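Local coordinates for 4-hydroxybutyrate coenzyme A transferase (Shewanella oneidensis, PDB 2OAS), which probably transfers coenzyme A from an acyl-CoA to a carboxylic acid such as acetate or 4-hydroxybutyrate, at residues A3-A9 with F168-Y172; Y92-S98 with G328-D334; D112-V118 with K145-N151. All coordinates share one frame; numbering follows the deposited sequence.

Contact 1: A3-A9 with F168-Y172; sequences AIVCQSA and FAAVY
I4 and V171 meet through the backbone: V171 N gives to I4 O at 2.9 Å, the middle one of three bonds that hold the two segments parallel. Before it, I4 N reaches A169 O at 3.2 Å. After it, C6 N gives to V171 O at 2.8 Å. The I4 carbonyl is also approached by the CA of A170, its bridge partner.

These pairings put strand 4-5 at the outer end of the large parallel sheet of the N-terminal region, alongside strand 170-173, whose other edge is bonded to strand 145-150.

The aromatic contact belongs to Y172. With CG anti to the backbone N (chi1 170°), its ring leans against the backbone where helix 9-13 starts. A9 N lies 3.6 Å above the plane of the Y172 ring, over its centre; S8 C is on the same face, nearer the rim, and C6 O sits in plane at the edge. S8 caps that helix through OG, bonded to E11 N, while Y172 OH bonds to Q174.

Apolar touches fill in the rest. A3 CB packs 4.2 Å from F168 CB, and C6 SG lies 4.1 Å from A170 CB. A9 CB rests 4.0 Å from Y172 CD2, with V33 of helix 32-41 touching both residues.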
loop_
_atom_site.group_PDB
_atom_site.type_symbol
_atom_site.label_atom_id
_atom_site.label_comp_id
_atom_site.label_asym_id
_atom_site.label_seq_id
_atom_site.Cartn_x
_atom_site.Cartn_y
_atom_site.Cartn_z
ATOM N N ALA A 3 41.066 10.000 9.091
ATOM C CA ALA A 3 40.784 9.636 7.710
ATOM C C ALA A 3 42.050 9.807 6.874
ATOM O O ALA A 3 42.890 10.654 7.167
ATOM C CB ALA A 3 39.672 10.503 7.142
ATOM N N ILE A 4 42.177 8.996 5.831
ATOM C CA ILE A 4 43.335 9.068 4.964
ATOM C C ILE A 4 43.062 10.034 3.824
ATOM O O ILE A 4 42.127 9.846 3.053
ATOM C CB ILE A 4 43.661 7.695 4.386
ATOM C CG1 ILE A 4 43.701 6.658 5.502
ATOM C CG2 ILE A 4 45.007 7.729 3.696
ATOM C CD1 ILE A 4 43.935 5.260 5.000
ATOM N N VAL A 5 43.889 11.066 3.719
ATOM C CA VAL A 5 43.737 12.069 2.675
ATOM C C VAL A 5 44.371 11.601 1.370
ATOM O O VAL A 5 45.541 11.857 1.118
ATOM C CB VAL A 5 44.393 13.408 3.096
ATOM C CG1 VAL A 5 44.093 14.484 2.066
ATOM C CG2 VAL A 5 43.883 13.823 4.465
ATOM N N CYS A 6 43.594 10.929 0.537
ATOM C CA CYS A 6 44.101 10.434 -0.730
ATOM C C CYS A 6 44.438 11.552 -1.694
ATOM O O CYS A 6 43.845 12.631 -1.643
ATOM C CB CYS A 6 43.080 9.501 -1.374
ATOM S SG CYS A 6 42.720 8.061 -0.365
ATOM N N GLN A 7 45.394 11.293 -2.579
ATOM C CA GLN A 7 45.795 12.295 -3.559
ATOM C C GLN A 7 45.124 12.051 -4.903
ATOM O O GLN A 7 45.230 12.883 -5.792
ATOM C CB GLN A 7 47.318 12.308 -3.727
ATOM C CG GLN A 7 47.903 13.705 -3.593
ATOM C CD GLN A 7 47.664 14.293 -2.214
ATOM O OE1 GLN A 7 47.370 15.485 -2.070
ATOM N NE2 GLN A 7 47.801 13.459 -1.188
ATOM N N SER A 8 44.427 10.922 -5.037
ATOM C CA SER A 8 43.716 10.597 -6.276
ATOM C C SER A 8 42.486 9.743 -5.981
ATOM O O SER A 8 42.437 9.045 -4.964
ATOM C CB SER A 8 44.623 9.848 -7.244
ATOM O OG SER A 8 44.892 8.543 -6.766
ATOM N N ALA A 9 41.496 9.792 -6.869
ATOM C CA ALA A 9 40.281 9.010 -6.680
ATOM C C ALA A 9 40.588 7.520 -6.628
ATOM O O ALA A 9 39.949 6.773 -5.905
ATOM C CB ALA A 9 39.297 9.287 -7.797
ATOM N N PHE A 168 35.002 8.847 8.202
ATOM C CA PHE A 168 35.480 8.454 6.872
ATOM C C PHE A 168 36.801 7.686 6.943
ATOM O O PHE A 168 37.703 8.049 7.698
ATOM C CB PHE A 168 35.674 9.714 5.995
ATOM C CG PHE A 168 34.432 10.571 5.839
ATOM C CD1 PHE A 168 34.519 11.829 5.257
ATOM C CD2 PHE A 168 33.185 10.116 6.245
ATOM C CE1 PHE A 168 33.390 12.624 5.077
ATOM C CE2 PHE A 168 32.040 10.907 6.066
ATOM C CZ PHE A 168 32.150 12.168 5.481
ATOM N N ALA A 169 36.928 6.631 6.149
ATOM C CA ALA A 169 38.169 5.847 6.146
ATOM C C ALA A 169 39.148 6.480 5.178
ATOM O O ALA A 169 40.366 6.422 5.365
ATOM C CB ALA A 169 37.889 4.417 5.721
ATOM N N ALA A 170 38.595 7.092 4.142
ATOM C CA ALA A 170 39.393 7.721 3.111
ATOM C C ALA A 170 38.658 8.939 2.615
ATOM O O ALA A 170 37.429 9.021 2.718
ATOM C CB ALA A 170 39.621 6.754 1.975
ATOM N N VAL A 171 39.424 9.872 2.053
ATOM C CA VAL A 171 38.882 11.120 1.535
ATOM C C VAL A 171 39.691 11.665 0.352
ATOM O O VAL A 171 40.912 11.753 0.418
ATOM C CB VAL A 171 38.840 12.169 2.680
ATOM C CG1 VAL A 171 38.902 13.547 2.130
ATOM C CG2 VAL A 171 37.569 12.003 3.489
ATOM N N TYR A 172 39.000 12.007 -0.731
ATOM C CA TYR A 172 39.640 12.583 -1.912
ATOM C C TYR A 172 38.901 13.872 -2.245
ATOM O O TYR A 172 37.675 13.887 -2.362
ATOM C CB TYR A 172 39.580 11.638 -3.115
ATOM C CG TYR A 172 40.015 12.305 -4.407
ATOM C CD1 TYR A 172 41.321 12.800 -4.561
ATOM C CD2 TYR A 172 39.112 12.495 -5.455
ATOM C CE1 TYR A 172 41.714 13.474 -5.723
ATOM C CE2 TYR A 172 39.493 13.168 -6.622
ATOM C CZ TYR A 172 40.791 13.656 -6.745
ATOM O OH TYR A 172 41.139 14.349 -7.876
#

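Contact 2: Y92-S98 with G328-D334; sequences YVPIFLS and GVGGQMD. With COA (coenzyme A), chain C.
The F96 ring is met obliquely by V329 and M333: CD1 of F96 lies 3.5 Å from V329 CG1. M333 is a selenomethionine whose chain bends at its third torsion (83°), turning CE toward the ring, 3.6 Å from F96 CE1. Its SE lies 4.8 Å from the centre of the F96 ring, 60° off the normal, a Met-aromatic contact. R337 of the second subunit makes a cation-pi contact with this ring, and H379 of that subunit meets it edge-to-face. The Y92 ring has P94 N over the centre of one face; its OH comes 3.5 Å from G328 CA and makes a weak hydrogen bond to D319.

Here a loop of the N-terminal region is pressed against the glycine-rich turn of the C-terminal domain that lines the coenzyme A pocket. G331, at the N-cap of helix 332-341, gives its N to O5P of coenzyme A at 2.6 Å. G330 has a positive phi, and a side chain on it would run into that same oxygen.

On the side of the turn facing the loop, L97 N gives to G330 O at 2.8 Å, nearly straight at 164°. S98 OG gives to D334 OD1 at 2.9 Å. A water also donates to D334 OD1, at 2.6 Å, and makes weak bonds to S98 N and G330 O. The other carboxylate oxygen, OD2, forms a salt bridge with R337 of the second subunit.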
loop_
_atom_site.group_PDB
_atom_site.type_symbol
_atom_site.label_atom_id
_atom_site.label_comp_id
_atom_site.label_asym_id
_atom_site.label_seq_id
_atom_site.Cartn_x
_atom_site.Cartn_y
_atom_site.Cartn_z
ATOM N N TYR A 92 17.198 -6.423 -9.697
ATOM C CA TYR A 92 16.237 -5.420 -9.262
ATOM C C TYR A 92 15.527 -5.916 -8.013
ATOM O O TYR A 92 14.899 -6.986 -8.025
ATOM C CB TYR A 92 15.199 -5.151 -10.341
ATOM C CG TYR A 92 13.998 -4.354 -9.860
ATOM C CD1 TYR A 92 12.715 -4.895 -9.906
ATOM C CD2 TYR A 92 14.141 -3.049 -9.397
ATOM C CE1 TYR A 92 11.605 -4.150 -9.511
ATOM C CE2 TYR A 92 13.040 -2.298 -9.000
ATOM C CZ TYR A 92 11.778 -2.853 -9.067
ATOM O OH TYR A 92 10.677 -2.091 -8.737
ATOM N N VAL A 93 15.624 -5.127 -6.940
ATOM C CA VAL A 93 14.998 -5.459 -5.669
ATOM C C VAL A 93 13.850 -4.514 -5.378
ATOM O O VAL A 93 14.059 -3.381 -4.983
ATOM C CB VAL A 93 16.019 -5.389 -4.514
ATOM C CG1 VAL A 93 15.341 -5.747 -3.188
ATOM C CG2 VAL A 93 17.169 -6.351 -4.789
ATOM N N PRO A 94 12.609 -4.971 -5.573
ATOM C CA PRO A 94 11.481 -4.081 -5.305
ATOM C C PRO A 94 11.355 -3.748 -3.808
ATOM O O PRO A 94 11.332 -4.647 -2.969
ATOM C CB PRO A 94 10.297 -4.869 -5.857
ATOM C CG PRO A 94 10.690 -6.292 -5.617
ATOM C CD PRO A 94 12.149 -6.310 -5.985
ATOM N N ILE A 95 11.272 -2.459 -3.482
ATOM C CA ILE A 95 11.163 -2.037 -2.080
ATOM C C ILE A 95 10.762 -0.580 -1.944
ATOM O O ILE A 95 11.253 0.262 -2.692
ATOM C CB ILE A 95 12.497 -2.218 -1.342
ATOM C CG1 ILE A 95 12.367 -1.740 0.104
ATOM C CG2 ILE A 95 13.567 -1.399 -2.007
ATOM C CD1 ILE A 95 13.559 -2.073 0.939
ATOM N N PHE A 96 9.875 -0.271 -0.994
ATOM C CA PHE A 96 9.472 1.130 -0.803
ATOM C C PHE A 96 10.728 1.893 -0.437
ATOM O O PHE A 96 11.587 1.373 0.269
ATOM C CB PHE A 96 8.438 1.285 0.322
ATOM C CG PHE A 96 7.193 0.500 0.098
ATOM C CD1 PHE A 96 6.437 0.698 -1.048
ATOM C CD2 PHE A 96 6.835 -0.515 0.971
ATOM C CE1 PHE A 96 5.343 -0.114 -1.330
ATOM C CE2 PHE A 96 5.742 -1.332 0.699
ATOM C CZ PHE A 96 4.997 -1.133 -0.458
ATOM N N LEU A 97 10.834 3.116 -0.923
ATOM C CA LEU A 97 12.001 3.913 -0.638
ATOM C C LEU A 97 12.168 4.119 0.859
ATOM O O LEU A 97 13.268 3.990 1.377
ATOM C CB LEU A 97 11.912 5.257 -1.363
ATOM C CG LEU A 97 13.217 5.519 -2.126
ATOM C CD1 LEU A 97 12.891 5.853 -3.571
ATOM C CD2 LEU A 97 14.011 6.629 -1.465
ATOM N N SER A 98 11.071 4.410 1.553
ATOM C CA SER A 98 11.123 4.618 2.999
ATOM C C SER A 98 11.554 3.362 3.756
ATOM O O SER A 98 11.951 3.444 4.915
ATOM C CB SER A 98 9.769 5.085 3.511
ATOM O OG SER A 98 8.750 4.181 3.116
ATOM N N GLY A 328 11.391 1.941 -10.588
ATOM C CA GLY A 328 11.224 1.369 -9.265
ATOM C C GLY A 328 9.972 1.814 -8.540
ATOM O O GLY A 328 9.240 2.692 -9.004
ATOM N N VAL A 329 9.726 1.185 -7.396
ATOM C CA VAL A 329 8.566 1.491 -6.562
ATOM C C VAL A 329 8.626 2.922 -6.052
ATOM O O VAL A 329 7.636 3.654 -6.095
ATOM C CB VAL A 329 8.501 0.540 -5.354
ATOM C CG1 VAL A 329 7.442 1.015 -4.376
ATOM C CG2 VAL A 329 8.199 -0.877 -5.831
ATOM N N GLY A 330 9.798 3.312 -5.566
ATOM C CA GLY A 330 9.973 4.659 -5.052
ATOM C C GLY A 330 9.095 4.989 -3.861
ATOM O O GLY A 330 9.149 4.324 -2.828
ATOM N N GLY A 331 8.282 6.027 -3.989
ATOM C CA GLY A 331 7.435 6.396 -2.878
ATOM C C GLY A 331 6.150 7.074 -3.284
ATOM O O GLY A 331 5.610 7.863 -2.525
ATOM N N GLN A 332 5.651 6.772 -4.471
ATOM C CA GLN A 332 4.413 7.393 -4.920
ATOM C C GLN A 332 3.228 6.813 -4.152
ATOM O O GLN A 332 2.237 7.499 -3.913
ATOM C CB GLN A 332 4.196 7.152 -6.416
ATOM C CG GLN A 332 3.860 5.714 -6.747
ATOM C CD GLN A 332 3.290 5.533 -8.141
ATOM O OE1 GLN A 332 2.840 4.443 -8.500
ATOM N NE2 GLN A 332 3.311 6.594 -8.935
HETATM N N MSE A 333 3.334 5.550 -3.763
HETATM C CA MSE A 333 2.241 4.903 -3.056
HETATM C C MSE A 333 2.049 5.500 -1.669
HETATM O O MSE A 333 0.943 5.854 -1.274
HETATM C CB MSE A 333 2.511 3.412 -2.947
HETATM C CG MSE A 333 1.296 2.627 -2.527
HETATM SE SE MSE A 333 1.786 0.860 -1.946
HETATM C CE MSE A 333 2.277 1.311 -0.143
ATOM N N ASP A 334 3.144 5.599 -0.924
ATOM C CA ASP A 334 3.108 6.167 0.417
ATOM C C ASP A 334 2.516 7.575 0.380
ATOM O O ASP A 334 1.737 7.946 1.257
ATOM C CB ASP A 334 4.516 6.201 1.000
ATOM C CG ASP A 334 4.980 4.842 1.496
ATOM O OD1 ASP A 334 6.177 4.710 1.807
ATOM O OD2 ASP A 334 4.158 3.908 1.587
HETATM N N1A COA C . 3.873 0.910 -22.830
HETATM C C2A COA C . 5.011 0.863 -23.746
HETATM N N3A COA C . 5.964 1.979 -23.583
HETATM C C4A COA C . 5.762 3.054 -22.595
HETATM C C5A COA C . 4.643 3.081 -21.687
HETATM C C6A COA C . 3.665 1.978 -21.837
HETATM N N6A COA C . 2.521 1.919 -21.005
HETATM N N7A COA C . 4.711 4.198 -20.870
HETATM C C8A COA C . 5.894 4.846 -21.264
HETATM N N9A COA C . 6.559 4.166 -22.310
HETATM C C1B COA C . 7.789 4.526 -22.986
HETATM C C2B COA C . 7.923 5.932 -23.646
HETATM O O2B COA C . 7.921 5.882 -25.028
HETATM C C3B COA C . 9.186 6.571 -23.068
HETATM O O3B COA C . 10.098 6.966 -24.140
HETATM P P3B COA C . 11.499 7.660 -23.889
HETATM O O7A COA C . 11.440 8.906 -23.099
HETATM O O8A COA C . 12.396 6.703 -23.172
HETATM O O9A COA C . 12.111 7.926 -25.184
HETATM C C4B COA C . 9.768 5.598 -22.114
HETATM O O4B COA C . 8.949 4.418 -22.080
HETATM C C5B COA C . 9.868 6.509 -20.818
HETATM O O5B COA C . 8.569 6.925 -20.364
HETATM P P1A COA C . 8.181 8.346 -19.598
HETATM O O1A COA C . 8.542 9.528 -20.331
HETATM O O2A COA C . 6.703 8.431 -19.292
HETATM O O3A COA C . 9.002 8.214 -18.255
HETATM P P2A COA C . 8.986 9.281 -17.123
HETATM O O4A COA C . 10.343 9.778 -16.911
HETATM O O5A COA C . 8.132 10.406 -17.458
HETATM O O6A COA C . 8.376 8.816 -15.870
HETATM C CBP COA C . 7.537 7.087 -14.227
HETATM C CCP COA C . 7.212 8.090 -15.477
HETATM C CDP COA C . 8.449 6.152 -15.097
HETATM C CEP COA C . 6.238 6.291 -13.773
HETATM C CAP COA C . 8.421 7.808 -12.988
HETATM O OAP COA C . 7.445 8.784 -12.509
HETATM C C9P COA C . 8.758 6.869 -11.824
HETATM O O9P COA C . 9.908 6.467 -11.729
HETATM N N8P COA C . 7.717 6.541 -10.918
HETATM C C7P COA C . 7.678 5.714 -9.719
HETATM C C6P COA C . 7.207 6.399 -8.383
HETATM C C5P COA C . 8.251 7.115 -7.628
HETATM O O5P COA C . 8.308 7.022 -6.397
HETATM N N4P COA C . 9.164 7.886 -8.433
HETATM C C3P COA C . 10.318 8.700 -8.081
HETATM C C2P COA C . 10.110 9.763 -6.938
HETATM S S1P COA C . 11.333 9.624 -5.603
HETATM O O HOH W 1 8.061 5.303 0.174
#

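Contact 3: D112-V118 with K145-N151; sequences DTAIIQV and KIIAHIN
D112 starts the pairing by accepting K145 N on its carbonyl O (2.9 Å), while its carboxylate turns off to bond T21 N. The side chain of K145 then runs along that of T113, with CG 3.5 Å from T113 CB; the lysine's amino group goes on to a salt bridge with E20, and T113 OG1 is buried with no partner in the model. A114 uses both backbone atoms: its N gives to K145 O, and its O takes I147 N.

I115 lies alongside I147, its CD1 4.1 Å from I147 CB, with L34 of helix 32-41 covering both. I116 points to the face that carries A114, I146, A148 and V118. Its CG1 stands between the backbone N and the carbonyl carbon (chi1 64°), and this carries CG1 to 3.8 Å from A148 CB and CD1 to 3.6 Å from I146 CG2. The backbone N and O of I116 bond to I147 O and H149 N.

In Q117, CG is anti to the backbone N (chi1 -172°), which sets it 3.4 Å from H149 CD2; the extended chain beyond carries the amide to N151. Its OE1 takes N151 ND2 at 2.8 Å; the two amides are nearly coplanar, and Q117 NE2 is held by A29 O. With an alanine in place of Q117, N151 ND2 would probably lose this acceptor and A29 O its donor, and a gap would open beside H149. V118 closes the run, its O accepting N151 N at 2.9 Å.

Strand 113-118, helix 136-142 and strand 145-150 form a beta-alpha-beta crossover: the helix packs on I116 and I146, at the heart of the parallel sheet of the N-terminal alpha/beta region.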
loop_
_atom_site.group_PDB
_atom_site.type_symbol
_atom_site.label_atom_id
_atom_site.label_comp_id
_atom_site.label_asym_id
_atom_site.label_seq_id
_atom_site.Cartn_x
_atom_site.Cartn_y
_atom_site.Cartn_z
ATOM N N ASP A 112 29.417 -3.103 3.326
ATOM C CA ASP A 112 30.827 -3.045 3.716
ATOM C C ASP A 112 31.399 -1.648 3.562
ATOM O O ASP A 112 32.207 -1.210 4.369
ATOM C CB ASP A 112 31.659 -4.048 2.911
ATOM C CG ASP A 112 31.241 -5.503 3.163
ATOM O OD1 ASP A 112 31.094 -5.896 4.338
ATOM O OD2 ASP A 112 31.067 -6.260 2.170
ATOM N N THR A 113 30.985 -0.943 2.522
ATOM C CA THR A 113 31.476 0.412 2.328
ATOM C C THR A 113 30.502 1.270 1.537
ATOM O O THR A 113 29.858 0.808 0.591
ATOM C CB THR A 113 32.876 0.429 1.629
ATOM O OG1 THR A 113 32.795 1.157 0.412
ATOM C CG2 THR A 113 33.372 -0.970 1.357
ATOM N N ALA A 114 30.398 2.533 1.935
ATOM C CA ALA A 114 29.510 3.484 1.275
ATOM C C ALA A 114 30.311 4.557 0.553
ATOM O O ALA A 114 31.165 5.212 1.153
ATOM C CB ALA A 114 28.597 4.137 2.291
ATOM N N ILE A 115 30.035 4.735 -0.734
ATOM C CA ILE A 115 30.717 5.750 -1.512
ATOM C C ILE A 115 29.821 6.978 -1.484
ATOM O O ILE A 115 28.652 6.914 -1.878
ATOM C CB ILE A 115 30.887 5.341 -2.990
ATOM C CG1 ILE A 115 31.372 3.891 -3.097
ATOM C CG2 ILE A 115 31.852 6.304 -3.663
ATOM C CD1 ILE A 115 32.675 3.616 -2.389
ATOM N N ILE A 116 30.358 8.105 -1.034
ATOM C CA ILE A 116 29.529 9.291 -0.967
ATOM C C ILE A 116 30.226 10.564 -1.413
ATOM O O ILE A 116 31.442 10.615 -1.508
ATOM C CB ILE A 116 28.993 9.487 0.464
ATOM C CG1 ILE A 116 30.145 9.742 1.429
ATOM C CG2 ILE A 116 28.279 8.241 0.916
ATOM C CD1 ILE A 116 29.689 9.966 2.849
ATOM N N GLN A 117 29.432 11.587 -1.699
ATOM C CA GLN A 117 29.944 12.881 -2.120
ATOM C C GLN A 117 29.450 13.930 -1.123
ATOM O O GLN A 117 28.236 14.110 -0.968
ATOM C CB GLN A 117 29.421 13.233 -3.500
ATOM C CG GLN A 117 30.064 14.480 -4.060
ATOM C CD GLN A 117 29.626 14.788 -5.459
ATOM O OE1 GLN A 117 30.161 15.680 -6.104
ATOM N NE2 GLN A 117 28.643 14.040 -5.947
ATOM N N VAL A 118 30.370 14.629 -0.459
ATOM C CA VAL A 118 29.981 15.651 0.522
ATOM C C VAL A 118 30.616 17.015 0.329
ATOM O O VAL A 118 31.576 17.185 -0.427
ATOM C CB VAL A 118 30.316 15.229 1.968
ATOM C CG1 VAL A 118 29.619 13.925 2.339
ATOM C CG2 VAL A 118 31.823 15.096 2.123
ATOM N N LYS A 145 32.896 0.786 6.357
ATOM C CA LYS A 145 33.814 1.904 6.168
ATOM C C LYS A 145 33.205 2.887 5.170
ATOM O O LYS A 145 32.350 2.506 4.376
ATOM C CB LYS A 145 35.170 1.423 5.659
ATOM C CG LYS A 145 35.150 0.740 4.298
ATOM C CD LYS A 145 36.583 0.458 3.850
ATOM C CE LYS A 145 36.637 -0.278 2.527
ATOM N NZ LYS A 145 36.124 -1.665 2.639
ATOM N N ILE A 146 33.627 4.148 5.212
ATOM C CA ILE A 146 33.089 5.137 4.282
ATOM C C ILE A 146 34.180 5.808 3.447
ATOM O O ILE A 146 35.221 6.187 3.968
ATOM C CB ILE A 146 32.288 6.231 5.028
ATOM C CG1 ILE A 146 31.070 5.608 5.714
ATOM C CG2 ILE A 146 31.825 7.299 4.059
ATOM C CD1 ILE A 146 30.394 6.532 6.696
ATOM N N ILE A 147 33.937 5.921 2.144
ATOM C CA ILE A 147 34.872 6.560 1.223
ATOM C C ILE A 147 34.135 7.784 0.672
ATOM O O ILE A 147 33.186 7.660 -0.089
ATOM C CB ILE A 147 35.268 5.595 0.101
ATOM C CG1 ILE A 147 36.109 4.462 0.700
ATOM C CG2 ILE A 147 36.051 6.330 -0.996
ATOM C CD1 ILE A 147 36.441 3.364 -0.288
ATOM N N ALA A 148 34.578 8.960 1.083
ATOM C CA ALA A 148 33.945 10.204 0.704
ATOM C C ALA A 148 34.705 11.043 -0.300
ATOM O O ALA A 148 35.931 11.116 -0.296
ATOM C CB ALA A 148 33.685 11.056 1.960
ATOM N N HIS A 149 33.951 11.707 -1.151
ATOM C CA HIS A 149 34.551 12.554 -2.130
ATOM C C HIS A 149 34.161 13.962 -1.734
ATOM O O HIS A 149 32.984 14.306 -1.726
ATOM C CB HIS A 149 34.026 12.178 -3.519
ATOM C CG HIS A 149 34.074 13.298 -4.496
ATOM N ND1 HIS A 149 35.185 14.095 -4.653
ATOM C CD2 HIS A 149 33.128 13.792 -5.330
ATOM C CE1 HIS A 149 34.922 15.041 -5.539
ATOM N NE2 HIS A 149 33.681 14.879 -5.966
ATOM N N ILE A 150 35.147 14.763 -1.359
ATOM C CA ILE A 150 34.882 16.133 -0.957
ATOM C C ILE A 150 34.810 17.051 -2.165
ATOM O O ILE A 150 35.798 17.248 -2.882
ATOM C CB ILE A 150 35.952 16.645 -0.001
ATOM C CG1 ILE A 150 35.971 15.761 1.250
ATOM C CG2 ILE A 150 35.677 18.114 0.330
ATOM C CD1 ILE A 150 37.028 16.135 2.258
ATOM N N ASN A 151 33.632 17.624 -2.375
ATOM C CA ASN A 151 33.405 18.500 -3.512
ATOM C C ASN A 151 32.902 19.853 -3.098
ATOM O O ASN A 151 31.793 19.970 -2.596
ATOM C CB ASN A 151 32.390 17.859 -4.453
ATOM C CG ASN A 151 32.105 18.710 -5.664
ATOM O OD1 ASN A 151 32.735 19.750 -5.877
ATOM N ND2 ASN A 151 31.156 18.264 -6.475
#

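Overall arrangement
Contacts 1 and 3 belong to one parallel sheet, where strands 170-173 and 145-150 are neighbours: A169 N bonds to I146 O, and V171 packs on I150. Contact 3 lies in the buried interior of that sheet, with long regular pairing, one aliphatic face (A114, I116, V118, I146, A148, I150) and one mixed polar face; contact 1 is its partly exposed end, with only three backbone bonds and a tyrosine leaning on a turn. Contact 2 stands apart, its centre 33 Å from that of contact 1. Fully buried near the centre of the folded chain, it joins a loop to a glycine-rich turn and the first turn of helix 332-341, and involves both coenzyme A and the second subunit.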